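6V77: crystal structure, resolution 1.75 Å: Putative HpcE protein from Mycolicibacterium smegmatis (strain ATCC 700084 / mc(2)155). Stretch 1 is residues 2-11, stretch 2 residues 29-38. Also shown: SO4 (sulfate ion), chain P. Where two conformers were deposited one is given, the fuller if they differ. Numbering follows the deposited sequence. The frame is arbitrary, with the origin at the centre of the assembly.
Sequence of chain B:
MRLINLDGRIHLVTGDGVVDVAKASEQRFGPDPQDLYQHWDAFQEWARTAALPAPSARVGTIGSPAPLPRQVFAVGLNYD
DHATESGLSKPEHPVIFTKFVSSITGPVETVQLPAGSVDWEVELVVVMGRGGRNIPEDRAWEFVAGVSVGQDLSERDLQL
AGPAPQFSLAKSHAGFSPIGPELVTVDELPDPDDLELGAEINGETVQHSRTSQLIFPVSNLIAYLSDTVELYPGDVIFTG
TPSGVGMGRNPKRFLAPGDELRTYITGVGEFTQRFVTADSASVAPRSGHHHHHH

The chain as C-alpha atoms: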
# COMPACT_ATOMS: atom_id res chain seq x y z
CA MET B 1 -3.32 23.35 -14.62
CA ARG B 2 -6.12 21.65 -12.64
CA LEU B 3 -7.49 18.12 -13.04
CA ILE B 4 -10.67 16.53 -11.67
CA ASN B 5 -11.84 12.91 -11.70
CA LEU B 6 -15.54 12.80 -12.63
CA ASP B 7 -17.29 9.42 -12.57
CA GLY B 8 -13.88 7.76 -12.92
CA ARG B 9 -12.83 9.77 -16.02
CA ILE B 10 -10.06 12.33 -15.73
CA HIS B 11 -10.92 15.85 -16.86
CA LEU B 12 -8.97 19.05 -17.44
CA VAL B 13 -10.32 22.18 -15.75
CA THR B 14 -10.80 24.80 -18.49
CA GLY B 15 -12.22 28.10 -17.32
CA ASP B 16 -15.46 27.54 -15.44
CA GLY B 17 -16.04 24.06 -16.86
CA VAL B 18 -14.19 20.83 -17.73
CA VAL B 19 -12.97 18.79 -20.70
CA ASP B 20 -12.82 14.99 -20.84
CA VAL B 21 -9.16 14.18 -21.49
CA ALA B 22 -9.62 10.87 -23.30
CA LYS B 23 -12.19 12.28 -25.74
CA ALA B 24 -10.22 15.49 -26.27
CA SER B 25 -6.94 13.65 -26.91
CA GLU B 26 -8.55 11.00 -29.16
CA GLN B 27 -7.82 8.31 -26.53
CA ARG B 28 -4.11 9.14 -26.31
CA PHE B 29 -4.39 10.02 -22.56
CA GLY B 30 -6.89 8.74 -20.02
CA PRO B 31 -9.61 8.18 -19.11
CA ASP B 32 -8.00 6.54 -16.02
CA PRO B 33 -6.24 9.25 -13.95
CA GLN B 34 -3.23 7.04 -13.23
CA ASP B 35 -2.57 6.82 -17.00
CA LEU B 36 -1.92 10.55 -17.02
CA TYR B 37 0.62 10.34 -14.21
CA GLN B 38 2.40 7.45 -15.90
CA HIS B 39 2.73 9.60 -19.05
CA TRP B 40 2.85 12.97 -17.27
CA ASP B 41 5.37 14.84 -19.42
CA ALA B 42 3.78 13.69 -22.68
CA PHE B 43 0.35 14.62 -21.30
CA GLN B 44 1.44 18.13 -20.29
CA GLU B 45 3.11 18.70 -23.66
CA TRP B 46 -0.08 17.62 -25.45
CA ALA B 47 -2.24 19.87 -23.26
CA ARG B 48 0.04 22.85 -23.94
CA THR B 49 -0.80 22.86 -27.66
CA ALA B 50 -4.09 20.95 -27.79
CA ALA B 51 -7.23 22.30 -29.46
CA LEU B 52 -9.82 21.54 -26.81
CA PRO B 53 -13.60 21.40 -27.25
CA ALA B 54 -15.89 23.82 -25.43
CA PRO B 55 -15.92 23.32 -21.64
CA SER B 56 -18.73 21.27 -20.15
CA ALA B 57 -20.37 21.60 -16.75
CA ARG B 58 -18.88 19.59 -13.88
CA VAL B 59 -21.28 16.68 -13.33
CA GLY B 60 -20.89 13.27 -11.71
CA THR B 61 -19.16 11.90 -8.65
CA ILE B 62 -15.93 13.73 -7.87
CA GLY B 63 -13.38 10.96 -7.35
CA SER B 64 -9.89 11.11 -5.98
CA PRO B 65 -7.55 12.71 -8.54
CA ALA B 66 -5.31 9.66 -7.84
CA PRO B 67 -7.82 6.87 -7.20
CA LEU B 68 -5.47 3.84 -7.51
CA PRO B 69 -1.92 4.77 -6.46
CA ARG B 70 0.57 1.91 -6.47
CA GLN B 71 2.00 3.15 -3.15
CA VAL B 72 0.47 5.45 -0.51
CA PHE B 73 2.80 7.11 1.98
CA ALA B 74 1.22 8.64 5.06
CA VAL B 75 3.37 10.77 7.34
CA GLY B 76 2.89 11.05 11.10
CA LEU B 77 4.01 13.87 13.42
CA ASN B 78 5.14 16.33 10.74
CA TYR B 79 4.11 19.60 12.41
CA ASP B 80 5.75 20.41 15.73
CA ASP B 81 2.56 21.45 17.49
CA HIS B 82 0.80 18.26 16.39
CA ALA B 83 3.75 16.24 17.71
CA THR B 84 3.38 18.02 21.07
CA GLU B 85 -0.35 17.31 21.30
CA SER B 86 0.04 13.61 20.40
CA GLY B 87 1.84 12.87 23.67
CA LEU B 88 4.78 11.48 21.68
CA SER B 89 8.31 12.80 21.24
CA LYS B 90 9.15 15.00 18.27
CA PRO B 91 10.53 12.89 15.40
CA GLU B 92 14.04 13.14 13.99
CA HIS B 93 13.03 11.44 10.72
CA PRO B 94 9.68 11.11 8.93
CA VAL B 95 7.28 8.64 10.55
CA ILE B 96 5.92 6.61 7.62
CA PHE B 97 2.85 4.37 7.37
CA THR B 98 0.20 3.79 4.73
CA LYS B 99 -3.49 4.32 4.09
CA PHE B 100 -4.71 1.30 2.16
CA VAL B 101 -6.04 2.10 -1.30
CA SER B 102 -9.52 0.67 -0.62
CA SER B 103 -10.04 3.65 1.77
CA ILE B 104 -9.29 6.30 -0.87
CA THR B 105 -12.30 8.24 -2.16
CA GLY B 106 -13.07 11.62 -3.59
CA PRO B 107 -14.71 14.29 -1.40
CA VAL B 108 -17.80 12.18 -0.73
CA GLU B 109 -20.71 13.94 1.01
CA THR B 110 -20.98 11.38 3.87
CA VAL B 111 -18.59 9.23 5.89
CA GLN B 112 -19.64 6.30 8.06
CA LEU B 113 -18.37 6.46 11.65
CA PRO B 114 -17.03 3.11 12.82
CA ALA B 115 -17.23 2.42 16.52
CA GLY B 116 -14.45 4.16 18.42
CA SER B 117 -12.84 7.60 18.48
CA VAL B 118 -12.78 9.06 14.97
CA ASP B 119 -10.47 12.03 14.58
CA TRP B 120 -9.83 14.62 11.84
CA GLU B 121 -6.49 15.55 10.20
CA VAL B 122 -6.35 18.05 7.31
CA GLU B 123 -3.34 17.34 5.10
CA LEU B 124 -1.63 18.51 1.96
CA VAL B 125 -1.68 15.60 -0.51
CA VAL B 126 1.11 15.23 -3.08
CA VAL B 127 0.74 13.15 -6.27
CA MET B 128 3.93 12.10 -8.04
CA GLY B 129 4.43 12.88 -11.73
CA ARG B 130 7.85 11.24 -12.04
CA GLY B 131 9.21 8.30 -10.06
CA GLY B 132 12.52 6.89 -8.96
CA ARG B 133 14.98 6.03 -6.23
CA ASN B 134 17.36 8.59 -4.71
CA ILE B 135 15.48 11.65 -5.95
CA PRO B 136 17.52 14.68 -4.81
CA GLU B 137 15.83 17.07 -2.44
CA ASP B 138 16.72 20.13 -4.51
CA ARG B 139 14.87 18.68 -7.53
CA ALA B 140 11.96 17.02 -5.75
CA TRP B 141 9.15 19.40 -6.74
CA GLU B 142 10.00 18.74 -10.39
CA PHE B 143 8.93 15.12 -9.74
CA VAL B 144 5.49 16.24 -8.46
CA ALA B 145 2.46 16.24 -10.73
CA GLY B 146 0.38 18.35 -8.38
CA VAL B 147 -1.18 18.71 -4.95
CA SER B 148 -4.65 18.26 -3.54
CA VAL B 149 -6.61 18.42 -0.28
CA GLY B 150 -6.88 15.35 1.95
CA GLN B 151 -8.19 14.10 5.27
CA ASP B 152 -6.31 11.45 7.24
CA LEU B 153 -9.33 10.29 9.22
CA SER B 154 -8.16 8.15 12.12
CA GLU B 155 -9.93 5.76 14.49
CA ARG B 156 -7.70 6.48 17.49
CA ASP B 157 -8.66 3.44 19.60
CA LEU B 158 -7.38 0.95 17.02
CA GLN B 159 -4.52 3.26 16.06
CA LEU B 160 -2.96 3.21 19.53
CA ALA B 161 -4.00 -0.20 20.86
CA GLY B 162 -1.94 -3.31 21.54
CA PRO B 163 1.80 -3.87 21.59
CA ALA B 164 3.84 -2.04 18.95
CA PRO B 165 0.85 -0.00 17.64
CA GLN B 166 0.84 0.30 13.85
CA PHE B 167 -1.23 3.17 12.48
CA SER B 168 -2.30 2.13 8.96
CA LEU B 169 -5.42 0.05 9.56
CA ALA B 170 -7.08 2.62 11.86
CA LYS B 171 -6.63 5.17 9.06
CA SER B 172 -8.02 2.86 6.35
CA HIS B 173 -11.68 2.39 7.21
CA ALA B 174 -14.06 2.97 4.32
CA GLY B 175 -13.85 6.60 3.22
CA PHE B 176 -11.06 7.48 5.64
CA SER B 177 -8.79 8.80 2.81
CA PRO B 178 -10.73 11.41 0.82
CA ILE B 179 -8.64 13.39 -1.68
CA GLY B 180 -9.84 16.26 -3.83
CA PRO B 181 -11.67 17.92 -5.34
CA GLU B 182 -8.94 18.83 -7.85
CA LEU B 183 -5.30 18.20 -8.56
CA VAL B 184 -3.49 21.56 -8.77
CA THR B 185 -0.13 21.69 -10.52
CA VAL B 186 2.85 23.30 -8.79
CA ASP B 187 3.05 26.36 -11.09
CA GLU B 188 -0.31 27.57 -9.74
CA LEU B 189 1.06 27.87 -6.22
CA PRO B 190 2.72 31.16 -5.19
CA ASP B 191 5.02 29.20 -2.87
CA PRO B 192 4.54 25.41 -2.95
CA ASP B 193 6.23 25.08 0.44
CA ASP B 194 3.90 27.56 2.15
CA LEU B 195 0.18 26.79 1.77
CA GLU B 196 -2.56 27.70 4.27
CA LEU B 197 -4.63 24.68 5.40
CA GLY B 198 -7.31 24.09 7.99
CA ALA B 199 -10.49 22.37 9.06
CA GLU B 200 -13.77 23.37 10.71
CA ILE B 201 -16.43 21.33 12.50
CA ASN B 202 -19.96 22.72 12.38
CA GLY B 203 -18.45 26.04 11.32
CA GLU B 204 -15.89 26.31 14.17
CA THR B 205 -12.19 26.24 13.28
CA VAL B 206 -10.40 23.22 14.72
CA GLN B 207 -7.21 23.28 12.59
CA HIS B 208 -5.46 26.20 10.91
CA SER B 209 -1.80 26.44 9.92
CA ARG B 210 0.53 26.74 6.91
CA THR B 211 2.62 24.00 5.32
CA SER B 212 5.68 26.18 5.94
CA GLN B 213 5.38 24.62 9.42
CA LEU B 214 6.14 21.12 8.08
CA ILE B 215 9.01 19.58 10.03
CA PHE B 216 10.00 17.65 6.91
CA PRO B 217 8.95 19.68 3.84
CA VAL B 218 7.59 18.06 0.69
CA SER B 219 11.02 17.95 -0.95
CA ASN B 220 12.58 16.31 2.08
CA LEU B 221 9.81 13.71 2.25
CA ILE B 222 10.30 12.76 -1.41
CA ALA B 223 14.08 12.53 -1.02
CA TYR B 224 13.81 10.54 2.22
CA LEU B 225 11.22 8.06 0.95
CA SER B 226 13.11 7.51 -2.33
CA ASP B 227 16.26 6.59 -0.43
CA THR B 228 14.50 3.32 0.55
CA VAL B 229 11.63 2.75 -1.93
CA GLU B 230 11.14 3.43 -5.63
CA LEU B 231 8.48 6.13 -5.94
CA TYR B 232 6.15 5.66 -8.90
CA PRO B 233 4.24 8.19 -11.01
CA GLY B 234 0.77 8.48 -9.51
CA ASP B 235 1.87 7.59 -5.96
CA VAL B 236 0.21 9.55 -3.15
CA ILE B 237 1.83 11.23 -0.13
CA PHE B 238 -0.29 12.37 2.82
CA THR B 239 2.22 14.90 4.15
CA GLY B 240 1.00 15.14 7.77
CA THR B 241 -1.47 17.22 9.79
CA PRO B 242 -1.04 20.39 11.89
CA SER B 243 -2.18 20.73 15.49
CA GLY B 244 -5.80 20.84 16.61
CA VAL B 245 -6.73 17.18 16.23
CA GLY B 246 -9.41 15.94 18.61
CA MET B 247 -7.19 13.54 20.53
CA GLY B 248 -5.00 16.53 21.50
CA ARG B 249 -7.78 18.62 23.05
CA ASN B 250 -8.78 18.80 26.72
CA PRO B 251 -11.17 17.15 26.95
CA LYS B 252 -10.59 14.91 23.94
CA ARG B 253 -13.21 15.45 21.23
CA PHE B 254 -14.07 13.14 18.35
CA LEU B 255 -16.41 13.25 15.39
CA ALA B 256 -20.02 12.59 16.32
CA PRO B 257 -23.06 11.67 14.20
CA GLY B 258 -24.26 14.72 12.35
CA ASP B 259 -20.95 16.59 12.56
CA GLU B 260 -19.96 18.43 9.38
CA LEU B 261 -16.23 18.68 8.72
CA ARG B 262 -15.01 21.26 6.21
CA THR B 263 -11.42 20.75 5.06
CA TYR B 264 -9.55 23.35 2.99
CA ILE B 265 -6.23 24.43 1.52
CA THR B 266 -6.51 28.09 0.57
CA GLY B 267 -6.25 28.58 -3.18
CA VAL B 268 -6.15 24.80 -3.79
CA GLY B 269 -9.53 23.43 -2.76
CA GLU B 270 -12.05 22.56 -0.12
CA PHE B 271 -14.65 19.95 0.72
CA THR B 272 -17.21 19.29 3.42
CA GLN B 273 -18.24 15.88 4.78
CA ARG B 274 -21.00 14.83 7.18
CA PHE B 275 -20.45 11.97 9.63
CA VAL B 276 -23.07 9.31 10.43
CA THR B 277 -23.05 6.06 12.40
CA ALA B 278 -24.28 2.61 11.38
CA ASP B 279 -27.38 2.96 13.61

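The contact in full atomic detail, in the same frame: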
# COMPACT_ATOMS: atom_id res chain seq x y z
N ARG B 2 -5.33 22.35 -13.64
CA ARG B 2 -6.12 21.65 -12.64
C ARG B 2 -6.83 20.47 -13.29
O ARG B 2 -7.36 20.59 -14.40
CB ARG B 2 -7.15 22.59 -11.98
CG ARG B 2 -6.52 23.65 -11.12
CD ARG B 2 -7.54 24.64 -10.52
NE ARG B 2 -6.84 25.56 -9.65
CZ ARG B 2 -7.01 25.63 -8.33
NH1 ARG B 2 -7.91 24.86 -7.72
NH2 ARG B 2 -6.28 26.47 -7.63
N LEU B 3 -6.86 19.35 -12.58
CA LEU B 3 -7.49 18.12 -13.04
C LEU B 3 -8.56 17.70 -12.03
O LEU B 3 -8.43 17.97 -10.83
CB LEU B 3 -6.48 16.96 -13.19
CG LEU B 3 -5.27 17.22 -14.10
CD1 LEU B 3 -4.42 15.96 -14.18
CD2 LEU B 3 -5.77 17.61 -15.46
N ILE B 4 -9.60 17.04 -12.53
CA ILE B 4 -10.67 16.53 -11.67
C ILE B 4 -11.15 15.20 -12.25
O ILE B 4 -11.30 15.04 -13.47
CB ILE B 4 -11.82 17.56 -11.53
CG1 ILE B 4 -12.85 17.11 -10.47
CG2 ILE B 4 -12.48 17.86 -12.87
CD1 ILE B 4 -13.92 18.18 -10.19
N ASN B 5 -11.36 14.25 -11.36
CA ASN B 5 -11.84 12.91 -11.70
C ASN B 5 -13.36 12.93 -11.55
O ASN B 5 -13.87 13.15 -10.45
CB ASN B 5 -11.17 11.89 -10.76
CG ASN B 5 -11.68 10.47 -10.96
OD1 ASN B 5 -12.45 10.20 -11.88
ND2 ASN B 5 -11.27 9.56 -10.07
N LEU B 6 -14.09 12.78 -12.65
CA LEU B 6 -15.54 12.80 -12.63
C LEU B 6 -16.06 11.46 -13.13
O LEU B 6 -15.79 11.09 -14.28
CB LEU B 6 -16.11 13.94 -13.49
CG LEU B 6 -15.77 15.35 -12.99
CD1 LEU B 6 -16.19 16.38 -14.04
CD2 LEU B 6 -16.47 15.62 -11.64
N ASP B 7 -16.79 10.76 -12.26
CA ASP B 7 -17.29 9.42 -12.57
C ASP B 7 -16.18 8.52 -13.12
O ASP B 7 -16.38 7.77 -14.08
CB ASP B 7 -18.47 9.48 -13.53
CG ASP B 7 -19.71 10.07 -12.90
OD1 ASP B 7 -19.83 10.01 -11.65
OD2 ASP B 7 -20.57 10.57 -13.65
N GLY B 8 -14.99 8.61 -12.53
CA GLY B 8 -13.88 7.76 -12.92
C GLY B 8 -13.11 8.19 -14.15
O GLY B 8 -12.13 7.51 -14.51
N ARG B 9 -13.50 9.28 -14.81
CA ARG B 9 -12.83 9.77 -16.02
C ARG B 9 -12.10 11.07 -15.72
O ARG B 9 -12.70 12.00 -15.16
CB ARG B 9 -13.85 10.02 -17.13
CG ARG B 9 -14.63 8.79 -17.54
CD ARG B 9 -15.56 9.11 -18.68
NE ARG B 9 -14.83 9.51 -19.88
CZ ARG B 9 -14.36 8.64 -20.77
NH1 ARG B 9 -13.69 9.07 -21.84
NH2 ARG B 9 -14.55 7.34 -20.58
N ILE B 10 -10.84 11.15 -16.10
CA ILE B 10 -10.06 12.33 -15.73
C ILE B 10 -10.38 13.47 -16.68
O ILE B 10 -10.50 13.28 -17.90
CB ILE B 10 -8.55 12.00 -15.67
CG1 ILE B 10 -7.78 13.15 -15.01
CG2 ILE B 10 -7.98 11.68 -17.07
CD1 ILE B 10 -8.14 13.41 -13.52
N HIS B 11 -10.58 14.66 -16.11
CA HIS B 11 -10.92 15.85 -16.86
C HIS B 11 -9.92 16.96 -16.57
O HIS B 11 -9.37 17.06 -15.48
CB HIS B 11 -12.31 16.39 -16.49
CG HIS B 11 -13.45 15.59 -17.06
ND1 HIS B 11 -13.67 14.27 -16.73
CD2 HIS B 11 -14.44 15.95 -17.92
CE1 HIS B 11 -14.74 13.84 -17.38
NE2 HIS B 11 -15.22 14.84 -18.10
N PHE B 29 -4.56 9.90 -24.01
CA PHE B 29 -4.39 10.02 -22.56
C PHE B 29 -5.72 9.78 -21.85
O PHE B 29 -6.75 10.32 -22.26
CB PHE B 29 -3.85 11.41 -22.17
CG PHE B 29 -2.56 11.75 -22.84
CD1 PHE B 29 -1.39 11.14 -22.45
CD2 PHE B 29 -2.52 12.64 -23.90
CE1 PHE B 29 -0.19 11.42 -23.08
CE2 PHE B 29 -1.34 12.93 -24.53
CZ PHE B 29 -0.17 12.31 -24.13
N GLY B 30 -5.69 9.01 -20.77
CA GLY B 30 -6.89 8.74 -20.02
C GLY B 30 -7.68 7.60 -20.62
O GLY B 30 -7.22 6.92 -21.55
N PRO B 31 -8.91 7.37 -20.12
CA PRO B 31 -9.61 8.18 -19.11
C PRO B 31 -9.18 7.91 -17.64
O PRO B 31 -9.52 8.70 -16.76
CB PRO B 31 -11.07 7.78 -19.32
CG PRO B 31 -10.98 6.36 -19.83
CD PRO B 31 -9.80 6.38 -20.75
N ASP B 32 -8.44 6.84 -17.38
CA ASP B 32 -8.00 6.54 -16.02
C ASP B 32 -7.00 7.60 -15.56
O ASP B 32 -6.01 7.85 -16.25
CB ASP B 32 -7.39 5.14 -15.95
CG ASP B 32 -6.61 4.89 -14.66
OD1 ASP B 32 -7.07 5.28 -13.57
OD2 ASP B 32 -5.54 4.24 -14.74
N PRO B 33 -7.22 8.24 -14.40
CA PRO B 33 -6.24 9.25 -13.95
C PRO B 33 -4.82 8.72 -13.86
O PRO B 33 -3.89 9.42 -14.26
CB PRO B 33 -6.79 9.66 -12.57
CG PRO B 33 -8.27 9.42 -12.67
CD PRO B 33 -8.37 8.14 -13.49
N GLN B 34 -4.62 7.49 -13.37
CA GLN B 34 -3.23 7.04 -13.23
C GLN B 34 -2.51 6.97 -14.57
O GLN B 34 -1.28 7.08 -14.59
CB GLN B 34 -3.15 5.67 -12.52
CG GLN B 34 -3.99 5.50 -11.22
CD GLN B 34 -3.57 6.38 -10.01
OE1 GLN B 34 -4.43 6.77 -9.23
NE2 GLN B 34 -2.27 6.64 -9.83
N ASP B 35 -3.23 6.83 -15.69
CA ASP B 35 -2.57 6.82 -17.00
C ASP B 35 -1.92 8.15 -17.29
O ASP B 35 -0.89 8.21 -17.98
CB ASP B 35 -3.56 6.49 -18.12
CG ASP B 35 -2.93 6.61 -19.53
OD1 ASP B 35 -2.11 5.75 -19.88
OD2 ASP B 35 -3.25 7.57 -20.28
N LEU B 36 -2.52 9.24 -16.83
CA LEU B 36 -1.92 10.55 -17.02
C LEU B 36 -0.61 10.65 -16.26
O LEU B 36 0.40 11.11 -16.81
CB LEU B 36 -2.86 11.66 -16.58
CG LEU B 36 -3.64 12.31 -17.69
CD1 LEU B 36 -4.38 11.28 -18.51
CD2 LEU B 36 -4.60 13.31 -17.09
N TYR B 37 -0.60 10.22 -15.00
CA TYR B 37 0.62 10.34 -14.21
C TYR B 37 1.73 9.49 -14.80
O TYR B 37 2.89 9.90 -14.82
CB TYR B 37 0.35 9.98 -12.74
CG TYR B 37 -0.80 10.81 -12.21
CD1 TYR B 37 -0.82 12.19 -12.36
CD2 TYR B 37 -1.90 10.20 -11.61
CE1 TYR B 37 -1.88 12.96 -11.92
CE2 TYR B 37 -2.98 10.96 -11.16
CZ TYR B 37 -2.96 12.33 -11.31
OH TYR B 37 -4.01 13.10 -10.89
N GLN B 38 1.38 8.31 -15.32
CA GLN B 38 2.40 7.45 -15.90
C GLN B 38 3.00 8.08 -17.15
O GLN B 38 4.16 7.81 -17.48
CB GLN B 38 1.80 6.07 -16.22
CG GLN B 38 2.80 5.06 -16.70
CD GLN B 38 3.83 4.70 -15.64
OE1 GLN B 38 3.53 4.65 -14.45
NE2 GLN B 38 5.06 4.46 -16.07
S SO4 P . -12.99 5.78 -23.74
O1 SO4 P . -13.13 7.20 -24.03
O2 SO4 P . -14.03 5.36 -22.81
O3 SO4 P . -11.68 5.50 -23.14
O4 SO4 P . -13.10 5.03 -24.99

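Stretch 1 is a β-hairpin whose strands, 2–6 and 9–11, pack against a loop and the helix that follows it. Alternation along the first strand decides who takes part: Leu-3 and Asn-5 point their CA-to-CB bonds toward stretch 2, whereas Arg-2, Ile-4 and Leu-6 are out of its reach. Leu-3 is buried, and its CD1 lies 3.9 Å from Leu-36 CD2, a contact between branched aliphatic side chains that needs no polar partner. Asn-5 meets the next apolar surface with its amide carbon, CG, 4.0 Å from Pro-33 CG; its ND2 is satisfied elsewhere in the structure.

The chain then reverses through a type I' turn from Leu-6 to Arg-9, closed by Arg-9 N donating to Leu-6 O (3.0 Å). Gly-8 suits this turn because its phi of 81° is a value that glycine adopts readily.

Arg-9 directs its CA-to-CB bond away overall, yet its long side chain lays one guanidinium face over Pro-31, with CZ 3.7 Å from Pro-31 CB. The edge remains free for polar bonding: NH1 and NH2 donate to sulfate O1 and O2 at 2.9 and 3.0 Å, respectively. The ion probably comes from the crystallisation liquor.

Ile-10 forms the centre of the contact. Its backbone N donates to Pro-31 O (2.9 Å, 152°), the one hydrogen bond between the stretches, and Pro-31, preceded by a cis peptide bond, presents that carbonyl. The Ile-10 side chain points toward stretch 2, setting CB 4.0 Å from Pro-33 CG and CG2 3.8 Å from Leu-36 CD2. Leu-36 CD2 thus touches both Leu-3 and Ile-10. Gly-30 leaves room here: an ideal CB on it would sit only 3.3 Å from Ile-10 CG2.

His-11 makes no contact across the interface; its ND1 instead donates to Arg-9 O (2.9 Å).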